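Oligopeptide-binding protein oppA (Lactococcus lactis, PDB 3DRF) captures oligopeptides in a large Venus-flytrap cavity as the receptor of the OppABCDF ABC transporter, which takes up peptides longer than three residues. Local coordinates at residues A[33-38]-A[271-276]; A[235-240]-A[253-258]. All blocks are in the same frame, centred on the assembly; numbering follows the deposited sequence.

Interaction 1 (A[33-38]-A[271-276]); sequences GNLKVA and KYDIIN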
loop_
_atom_site.group_PDB
_atom_site.type_symbol
_atom_site.label_atom_id
_atom_site.label_comp_id
_atom_site.label_asym_id
_atom_site.label_seq_id
_atom_site.Cartn_x
_atom_site.Cartn_y
_atom_site.Cartn_z
ATOM N N GLY A 33 19.593 -7.155 -24.901
ATOM C CA GLY A 33 18.472 -6.460 -25.487
ATOM C C GLY A 33 18.013 -5.190 -24.784
ATOM O O GLY A 33 18.561 -4.795 -23.780
ATOM N N ASN A 34 16.984 -4.599 -25.350
ATOM C CA ASN A 34 16.408 -3.350 -24.852
ATOM C C ASN A 34 14.924 -3.566 -24.608
ATOM O O ASN A 34 14.156 -3.595 -25.504
ATOM C CB ASN A 34 16.671 -2.214 -25.860
ATOM C CG ASN A 34 18.194 -1.980 -26.040
ATOM O OD1 ASN A 34 18.873 -1.525 -25.170
ATOM N ND2 ASN A 34 18.707 -2.352 -27.170
ATOM N N LEU A 35 14.585 -3.716 -23.344
ATOM C CA LEU A 35 13.228 -4.091 -22.941
ATOM C C LEU A 35 12.364 -2.856 -22.770
ATOM O O LEU A 35 12.828 -1.856 -22.334
ATOM C CB LEU A 35 13.314 -4.874 -21.609
ATOM C CG LEU A 35 12.011 -5.501 -21.057
ATOM C CD1 LEU A 35 11.706 -6.768 -21.850
ATOM C CD2 LEU A 35 12.230 -5.873 -19.607
ATOM N N LYS A 36 11.113 -2.983 -23.123
ATOM C CA LYS A 36 10.157 -1.897 -22.987
ATOM C C LYS A 36 9.030 -2.338 -22.053
ATOM O O LYS A 36 8.317 -3.256 -22.364
ATOM C CB LYS A 36 9.553 -1.529 -24.356
ATOM C CG LYS A 36 10.634 -0.877 -25.308
ATOM C CD LYS A 36 9.948 -0.362 -26.493
ATOM C CE LYS A 36 9.489 -1.580 -27.181
ATOM N NZ LYS A 36 8.837 -1.252 -28.542
ATOM N N VAL A 37 8.879 -1.659 -20.928
ATOM C CA VAL A 37 7.881 -1.978 -19.917
ATOM C C VAL A 37 7.013 -0.758 -19.652
ATOM O O VAL A 37 7.457 0.336 -19.713
ATOM C CB VAL A 37 8.586 -2.402 -18.571
ATOM C CG1 VAL A 37 7.574 -3.002 -17.582
ATOM C CG2 VAL A 37 9.684 -3.430 -18.820
ATOM N N ALA A 38 5.751 -0.995 -19.341
ATOM C CA ALA A 38 4.849 0.032 -18.842
ATOM C C ALA A 38 4.097 -0.400 -17.576
ATOM O O ALA A 38 3.904 -1.546 -17.310
ATOM C CB ALA A 38 3.839 0.499 -19.960
ATOM N N LYS A 271 4.147 -1.880 -28.673
ATOM C CA LYS A 271 4.766 -0.727 -28.054
ATOM C C LYS A 271 5.494 -1.090 -26.732
ATOM O O LYS A 271 6.503 -0.505 -26.420
ATOM C CB LYS A 271 3.728 0.355 -27.803
ATOM C CG LYS A 271 4.229 1.724 -27.254
ATOM C CD LYS A 271 3.130 2.760 -27.294
ATOM C CE LYS A 271 3.450 4.004 -26.502
ATOM N NZ LYS A 271 4.424 4.736 -27.170
ATOM N N TYR A 272 4.952 -2.065 -26.006
ATOM C CA TYR A 272 5.546 -2.573 -24.756
ATOM C C TYR A 272 5.706 -4.074 -24.802
ATOM O O TYR A 272 4.837 -4.747 -25.293
ATOM C CB TYR A 272 4.701 -2.145 -23.545
ATOM C CG TYR A 272 4.578 -0.632 -23.461
ATOM C CD1 TYR A 272 5.703 0.164 -23.207
ATOM C CD2 TYR A 272 3.369 0.018 -23.625
ATOM C CE1 TYR A 272 5.603 1.496 -23.132
ATOM C CE2 TYR A 272 3.296 1.382 -23.561
ATOM C CZ TYR A 272 4.407 2.115 -23.307
ATOM O OH TYR A 272 4.362 3.478 -23.241
ATOM N N ASP A 273 6.783 -4.578 -24.255
ATOM C CA ASP A 273 6.987 -5.999 -24.046
ATOM C C ASP A 273 6.179 -6.530 -22.878
ATOM O O ASP A 273 5.751 -7.653 -22.887
ATOM C CB ASP A 273 8.467 -6.323 -23.807
ATOM C CG ASP A 273 9.343 -5.962 -24.977
ATOM O OD1 ASP A 273 9.075 -6.523 -26.049
ATOM O OD2 ASP A 273 10.268 -5.189 -24.847
ATOM N N ILE A 274 6.013 -5.705 -21.856
ATOM C CA ILE A 274 5.329 -6.090 -20.596
ATOM C C ILE A 274 4.512 -4.885 -20.176
ATOM O O ILE A 274 5.009 -3.805 -20.247
ATOM C CB ILE A 274 6.382 -6.390 -19.519
ATOM C CG1 ILE A 274 7.311 -7.568 -19.926
ATOM C CG2 ILE A 274 5.714 -6.632 -18.160
ATOM C CD1 ILE A 274 8.428 -7.819 -18.980
ATOM N N ILE A 275 3.274 -5.092 -19.710
ATOM C CA ILE A 275 2.515 -4.070 -18.975
ATOM C C ILE A 275 2.017 -4.614 -17.639
ATOM O O ILE A 275 1.386 -5.615 -17.583
ATOM C CB ILE A 275 1.293 -3.513 -19.788
ATOM C CG1 ILE A 275 1.721 -3.035 -21.214
ATOM C CG2 ILE A 275 0.632 -2.405 -18.975
ATOM C CD1 ILE A 275 0.593 -2.513 -22.044
ATOM N N ASN A 276 2.400 -3.919 -16.581
ATOM C CA ASN A 276 1.985 -4.245 -15.202
ATOM C C ASN A 276 0.840 -3.355 -14.758
ATOM O O ASN A 276 0.690 -2.265 -15.229
ATOM C CB ASN A 276 3.206 -4.111 -14.260
ATOM C CG ASN A 276 4.222 -5.218 -14.513
ATOM O OD1 ASN A 276 3.870 -6.373 -14.494
ATOM N ND2 ASN A 276 5.456 -4.840 -14.784
#
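Ala38 CB sits over the centre of the Tyr272 ring, 3.5 Å from the centroid and 1° off the ring normal, a CH-pi contact with all six ring carbons at similar range. The opposite face of the Tyr272 ring takes Lys271 CG toward the rim. Lys36 O accepts Asp273 N at 2.8 Å and, weakly, Ile274 N. In the other direction, Asp273 OD2 accepts Lys36 N at 2.9 Å through its anti lone pair, standing in for a backbone carbonyl just before strand 274-276 begins; Asp273 CG, anti to its carbonyl carbon (chi1 -62°), lies beside its own backbone N. Beyond it the pairing is regular and parallel, with Ala38 N bonded to Ile274 O (3.0 Å) and Asn276 N to Ala38 O (2.9 Å). On the other face of the sheet Val37 CG1 packs against Ile274 CB and CG2.

Farther out, a salt bridge from OD1 of Asp273 to Arg551 holds the carboxylate, and Tyr272 OH bonds to Glu256 of strand 252-258. An alanine in place of Tyr272 would probably leave Ala38 CB without its aromatic cover and Glu256 without this hydroxyl partner. With OD2 on a backbone N-H and OD1 on an arginine, Asp273 is likely to stay ionised, probably a charged side chain just before strand 274-276, which is outermost in this mixed sheet within the chain.

Interaction 2 (A[235-240]-A[253-258]); sequences IKYVPN and ITYEVV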
loop_
_atom_site.group_PDB
_atom_site.type_symbol
_atom_site.label_atom_id
_atom_site.label_comp_id
_atom_site.label_asym_id
_atom_site.label_seq_id
_atom_site.Cartn_x
_atom_site.Cartn_y
_atom_site.Cartn_z
ATOM N N ILE A 235 11.199 6.341 -17.103
ATOM C CA ILE A 235 12.564 6.116 -16.638
ATOM C C ILE A 235 13.320 5.299 -17.714
ATOM O O ILE A 235 12.814 4.335 -18.206
ATOM C CB ILE A 235 12.587 5.219 -15.378
ATOM C CG1 ILE A 235 11.631 5.731 -14.272
ATOM C CG2 ILE A 235 14.032 5.053 -14.852
ATOM C CD1 ILE A 235 11.282 4.678 -13.213
ATOM N N LYS A 236 14.528 5.714 -18.032
ATOM C CA LYS A 236 15.472 4.899 -18.838
ATOM C C LYS A 236 16.490 4.313 -17.888
ATOM O O LYS A 236 17.277 4.994 -17.283
ATOM C CB LYS A 236 16.223 5.683 -19.963
ATOM C CG LYS A 236 16.958 4.677 -20.960
ATOM C CD LYS A 236 17.982 5.282 -21.885
ATOM C CE LYS A 236 18.927 4.196 -22.458
ATOM N NZ LYS A 236 20.363 4.568 -22.655
ATOM N N TYR A 237 16.468 3.010 -17.806
ATOM C CA TYR A 237 17.399 2.275 -16.988
ATOM C C TYR A 237 18.577 1.670 -17.800
ATOM O O TYR A 237 18.382 1.113 -18.900
ATOM C CB TYR A 237 16.658 1.120 -16.371
ATOM C CG TYR A 237 15.740 1.406 -15.191
ATOM C CD1 TYR A 237 16.278 1.714 -13.946
ATOM C CD2 TYR A 237 14.368 1.244 -15.282
ATOM C CE1 TYR A 237 15.426 1.884 -12.812
ATOM C CE2 TYR A 237 13.546 1.426 -14.174
ATOM C CZ TYR A 237 14.091 1.742 -12.961
ATOM O OH TYR A 237 13.344 1.865 -11.835
ATOM N N VAL A 238 19.783 1.768 -17.241
ATOM C CA VAL A 238 20.977 1.106 -17.797
ATOM C C VAL A 238 21.622 0.323 -16.674
ATOM O O VAL A 238 21.304 0.578 -15.513
ATOM C CB VAL A 238 22.011 2.160 -18.389
ATOM C CG1 VAL A 238 21.289 2.974 -19.475
ATOM C CG2 VAL A 238 22.550 3.070 -17.280
ATOM N N PRO A 239 22.521 -0.612 -16.950
ATOM C CA PRO A 239 23.074 -1.391 -15.839
ATOM C C PRO A 239 23.858 -0.500 -14.864
ATOM O O PRO A 239 24.487 0.453 -15.252
ATOM C CB PRO A 239 24.035 -2.340 -16.559
ATOM C CG PRO A 239 23.365 -2.567 -17.925
ATOM C CD PRO A 239 22.920 -1.163 -18.276
ATOM N N ASN A 240 23.751 -0.856 -13.594
ATOM C CA ASN A 240 24.546 -0.246 -12.529
ATOM C C ASN A 240 25.839 -1.050 -12.353
ATOM O O ASN A 240 25.813 -2.112 -11.881
ATOM C CB ASN A 240 23.714 -0.258 -11.217
ATOM C CG ASN A 240 24.531 0.117 -10.002
ATOM O OD1 ASN A 240 25.603 0.644 -10.084
ATOM N ND2 ASN A 240 23.980 -0.145 -8.857
ATOM N N ILE A 253 16.432 -0.938 -20.056
ATOM C CA ILE A 253 14.993 -1.049 -19.845
ATOM C C ILE A 253 14.362 0.325 -19.846
ATOM O O ILE A 253 14.834 1.152 -19.137
ATOM C CB ILE A 253 14.642 -1.726 -18.465
ATOM C CG1 ILE A 253 15.275 -3.103 -18.331
ATOM C CG2 ILE A 253 13.065 -1.793 -18.284
ATOM C CD1 ILE A 253 15.332 -3.675 -16.865
ATOM N N THR A 254 13.307 0.546 -20.611
ATOM C CA THR A 254 12.537 1.775 -20.499
ATOM C C THR A 254 11.257 1.398 -19.722
ATOM O O THR A 254 10.680 0.331 -19.898
ATOM C CB THR A 254 12.246 2.381 -21.876
ATOM O OG1 THR A 254 11.457 1.452 -22.636
ATOM C CG2 THR A 254 13.566 2.669 -22.561
ATOM N N TYR A 255 10.855 2.263 -18.824
ATOM C CA TYR A 255 9.672 1.994 -17.992
ATOM C C TYR A 255 8.810 3.252 -18.032
ATOM O O TYR A 255 9.269 4.283 -17.640
ATOM C CB TYR A 255 10.091 1.623 -16.553
ATOM C CG TYR A 255 9.215 0.580 -15.842
ATOM C CD1 TYR A 255 7.852 0.576 -15.955
ATOM C CD2 TYR A 255 9.774 -0.376 -15.071
ATOM C CE1 TYR A 255 7.081 -0.356 -15.294
ATOM C CE2 TYR A 255 9.007 -1.317 -14.418
ATOM C CZ TYR A 255 7.664 -1.297 -14.550
ATOM O OH TYR A 255 6.905 -2.252 -13.943
ATOM N N GLU A 256 7.592 3.133 -18.563
ATOM C CA GLU A 256 6.732 4.270 -18.876
ATOM C C GLU A 256 5.359 4.114 -18.254
ATOM O O GLU A 256 4.885 3.015 -18.188
ATOM C CB GLU A 256 6.571 4.444 -20.431
ATOM C CG GLU A 256 7.870 4.586 -21.213
ATOM C CD GLU A 256 7.627 4.919 -22.673
ATOM O OE1 GLU A 256 6.543 4.789 -23.213
ATOM O OE2 GLU A 256 8.609 5.327 -23.244
ATOM N N VAL A 257 4.611 5.140 -18.034
ATOM C CA VAL A 257 3.184 4.974 -17.752
ATOM C C VAL A 257 2.428 4.907 -19.079
ATOM O O VAL A 257 2.890 5.420 -20.103
ATOM C CB VAL A 257 2.580 6.053 -16.799
ATOM C CG1 VAL A 257 3.139 5.892 -15.375
ATOM C CG2 VAL A 257 2.790 7.459 -17.341
ATOM N N VAL A 258 1.337 4.175 -19.077
ATOM C CA VAL A 258 0.387 4.080 -20.180
ATOM C C VAL A 258 -1.051 4.108 -19.672
ATOM O O VAL A 258 -1.360 3.544 -18.622
ATOM C CB VAL A 258 0.606 2.799 -21.005
ATOM C CG1 VAL A 258 0.340 1.567 -20.152
ATOM C CG2 VAL A 258 -0.283 2.804 -22.238
#
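Tyr237 turns the edge of its ring to the partner strand: Ile253 O lies in the ring plane, and Tyr255 CB approaches Tyr237 CE2 at 4.2 Å, also near that plane. The two tyrosine side chains cross obliquely. At the root of the ring, Tyr237 CB packs against Ile253 CB at 4.1 Å, and with chi1 at -77° CG is placed beside the backbone N of Tyr237, where the ring begins. One face of this ring is taken by Ile235, two places earlier on the same strand, whose CG2 atom lies 3.6 Å above the plane of the Tyr237 ring and over its centre.

The strands run antiparallel in the mixed five-stranded sheet of this solute-binding protein, 234-239 and 252-258 being neighbours inside it. Ile235 with Tyr255 and Tyr237 with Ile253 are hydrogen-bonded pairs, each closed by two backbone bonds. Tyr237 N to Ile253 O is the shortest at 2.8 Å, with an N-H...O angle of 163°; the return bond from Ile253 N to Tyr237 O is longer, 3.1 Å, its donor tilted 30° from the carbonyl plane. These four side chains share one face of the sheet, where Phe59 and Met62 of helix 57-62 and Phe224 of strand 224-230 add to the apolar layer.

Between the two pairs lies the non-hydrogen-bonded pair Lys236 and Thr254, whose side chains point to the other face and meet loosely, Lys236 CG to Thr254 CG2 at 4.3 Å. On the apolar face both tyrosine hydroxyls find partners beyond the two strands, that of Tyr237 at the carbonyl of Met62 and that of Tyr255 at the side-chain amide of Asn276.

Overall arrangement
Interactions 1 and 2 belong to one mixed sheet, ordered 224-230, 234-239, 252-258, 34-40, 274-276, and their centres lie about 9 Å apart. Strands 252-258 and 34-40 form the seam between them, where Val37 N bonds to Thr254 O at 2.9 Å. Side chains tie the pairs together on both faces: Ala38 CB packs on Glu256 O at 3.3 Å on one, and Val37 CG1 on Tyr255 CZ at 3.5 Å on the other. Interaction 2 joins segments only 13 residues apart, whereas interaction 1 brings the start of the modelled chain beside a strand 233 residues later. Both are sheet packing, centred about 24 Å (interaction 1) and 22 Å (interaction 2) from the centre of the chain.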